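Putative 6-phosphogluconolactonase (Neisseria gonorrhoeae, PDB 3LHI) probably hydrolyses 6-phosphogluconolactone to 6-phosphogluconate, the second step of the oxidative pentose phosphate pathway. Local coordinates at residues A39-R44 / L67-I72. Numbering follows the deposited sequence.
Sequences AVSGGR and LADERI
With chi1 at -58°, V40 sets CG2 between its backbone N and carbonyl carbon, and L67 holds CG anti to its own carbonyl carbon (chi1 -60°); the parallel bridge between the two residues places both side chains on the same face of the sheet, and these torsions turn V40 CG2 and L67 CD2 toward each other, in loose contact at 4.2 Å. The strands belong to the beta-alpha-beta unit of strand 36-40, helix 47-54 and strand 63-71, in a protein of the glucosamine/galactosamine-6-phosphate isomerase family. V85 of helix 81-88 touches both side chains. The pairing is a worked example of a parallel bridge at the C-terminal end of a strand, here 36-40: A68 N gives V40 O a hydrogen bond of 2.8 Å, nearly straight at 163°, though the donor stands well above the carbonyl plane. L67 CA lies 3.3 Å from V40 O, so the oxygen has one hydrogen bond and a weaker C-H contact. Beyond this point the backbones part. S41 OG rests 3.5 Å from the methyl A68 CB, while its polar bond goes to I132 O on strand 130-133, the other neighbour of strand 36-40. Where the backbones diverge, a water bridges them: it accepts from G42 N at 2.8 Å and donates to D69 OD1 at 2.6 Å, while the other carboxylate oxygen, D69 OD2, is hydrogen-bonded to S143 OG.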
loop_
_atom_site.group_PDB
_atom_site.type_symbol
_atom_site.label_atom_id
_atom_site.label_comp_id
_atom_site.label_asym_id
_atom_site.label_seq_id
_atom_site.Cartn_x
_atom_site.Cartn_y
_atom_site.Cartn_z
ATOM N N ALA A 39 2.449 5.908 1.383
ATOM C CA ALA A 39 2.203 4.893 0.356
ATOM C C ALA A 39 0.834 4.279 0.668
ATOM O O ALA A 39 0.547 3.897 1.801
ATOM C CB ALA A 39 3.322 3.809 0.358
ATOM N N VAL A 40 -0.017 4.193 -0.365
ATOM C CA VAL A 40 -1.342 3.609 -0.235
ATOM C C VAL A 40 -1.505 2.405 -1.167
ATOM O O VAL A 40 -0.806 2.263 -2.163
ATOM C CB VAL A 40 -2.452 4.665 -0.535
ATOM C CG1 VAL A 40 -2.311 5.871 0.436
ATOM C CG2 VAL A 40 -2.409 5.137 -2.003
ATOM N N SER A 41 -2.494 1.594 -0.804
ATOM C CA SER A 41 -2.884 0.432 -1.591
ATOM C C SER A 41 -4.167 0.726 -2.368
ATOM O O SER A 41 -4.950 1.605 -1.985
ATOM C CB SER A 41 -3.025 -0.790 -0.687
ATOM O OG SER A 41 -1.782 -1.107 -0.069
ATOM N N GLY A 42 -4.423 -0.070 -3.407
ATOM C CA GLY A 42 -5.570 0.131 -4.269
ATOM C C GLY A 42 -6.704 -0.792 -3.955
ATOM O O GLY A 42 -6.925 -1.210 -2.829
ATOM N N GLY A 43 -7.530 -1.075 -4.972
ATOM C CA GLY A 43 -8.807 -1.714 -4.743
ATOM C C GLY A 43 -9.897 -0.782 -4.263
ATOM O O GLY A 43 -9.667 0.435 -4.076
ATOM N N ARG A 44 -11.063 -1.364 -3.961
ATOM C CA ARG A 44 -12.227 -0.591 -3.459
ATOM C C ARG A 44 -12.250 -0.289 -2.011
ATOM O O ARG A 44 -12.805 0.764 -1.601
ATOM C CB ARG A 44 -13.539 -1.348 -3.771
ATOM C CG ARG A 44 -13.680 -1.608 -5.205
ATOM C CD ARG A 44 -13.801 -0.405 -6.128
ATOM N NE ARG A 44 -14.826 0.529 -5.647
ATOM C CZ ARG A 44 -15.086 1.704 -6.235
ATOM N NH1 ARG A 44 -14.440 2.122 -7.316
ATOM N NH2 ARG A 44 -15.999 2.490 -5.679
ATOM N N LEU A 67 2.289 4.557 -4.221
ATOM C CA LEU A 67 1.614 3.281 -4.088
ATOM C C LEU A 67 2.426 2.198 -3.440
ATOM O O LEU A 67 3.640 2.137 -3.663
ATOM C CB LEU A 67 1.239 2.782 -5.492
ATOM C CG LEU A 67 0.334 3.657 -6.301
ATOM C CD1 LEU A 67 0.238 3.217 -7.768
ATOM C CD2 LEU A 67 -1.021 3.679 -5.663
ATOM N N ALA A 68 1.762 1.317 -2.725
ATOM C CA ALA A 68 2.408 0.107 -2.186
ATOM C C ALA A 68 2.667 -0.898 -3.313
ATOM O O ALA A 68 3.575 -1.738 -3.191
ATOM C CB ALA A 68 1.506 -0.542 -1.145
ATOM N N ASP A 69 1.866 -0.832 -4.381
ATOM C CA ASP A 69 1.947 -1.755 -5.484
ATOM C C ASP A 69 1.153 -1.183 -6.641
ATOM O O ASP A 69 0.249 -0.367 -6.433
ATOM C CB ASP A 69 1.498 -3.191 -5.145
ATOM C CG ASP A 69 0.037 -3.308 -4.859
ATOM O OD1 ASP A 69 -0.456 -2.594 -3.982
ATOM O OD2 ASP A 69 -0.630 -4.165 -5.479
ATOM N N GLU A 70 1.502 -1.611 -7.856
ATOM C CA GLU A 70 0.829 -1.118 -9.054
ATOM C C GLU A 70 0.749 -2.213 -10.073
ATOM O O GLU A 70 1.613 -3.089 -10.174
ATOM C CB GLU A 70 1.530 0.123 -9.585
ATOM C CG GLU A 70 0.998 0.748 -10.869
ATOM C CD GLU A 70 -0.459 1.198 -10.848
ATOM O OE1 GLU A 70 -1.328 0.364 -10.589
ATOM O OE2 GLU A 70 -0.705 2.374 -11.106
ATOM N N ARG A 71 -0.338 -2.187 -10.848
ATOM C CA ARG A 71 -0.512 -3.019 -12.030
ATOM C C ARG A 71 0.234 -2.387 -13.157
ATOM O O ARG A 71 0.152 -1.157 -13.383
ATOM C CB ARG A 71 -2.014 -3.139 -12.351
ATOM C CG ARG A 71 -2.874 -3.870 -11.356
ATOM C CD ARG A 71 -3.147 -3.125 -10.070
ATOM N NE ARG A 71 -4.019 -3.887 -9.208
ATOM C CZ ARG A 71 -5.335 -4.014 -9.389
ATOM N NH1 ARG A 71 -5.963 -3.332 -10.330
ATOM N NH2 ARG A 71 -6.003 -4.764 -8.533
ATOM N N ILE A 72 0.995 -3.203 -13.898
ATOM C CA ILE A 72 1.799 -2.688 -15.009
ATOM C C ILE A 72 0.892 -2.613 -16.230
ATOM O O ILE A 72 0.834 -3.522 -17.057
ATOM C CB ILE A 72 3.079 -3.503 -15.243
ATOM C CG1 ILE A 72 3.923 -3.525 -13.952
ATOM C CG2 ILE A 72 3.831 -2.899 -16.394
ATOM C CD1 ILE A 72 5.236 -4.341 -14.045
HETATM O O HOH W 1 -3.088 -2.511 -3.822
#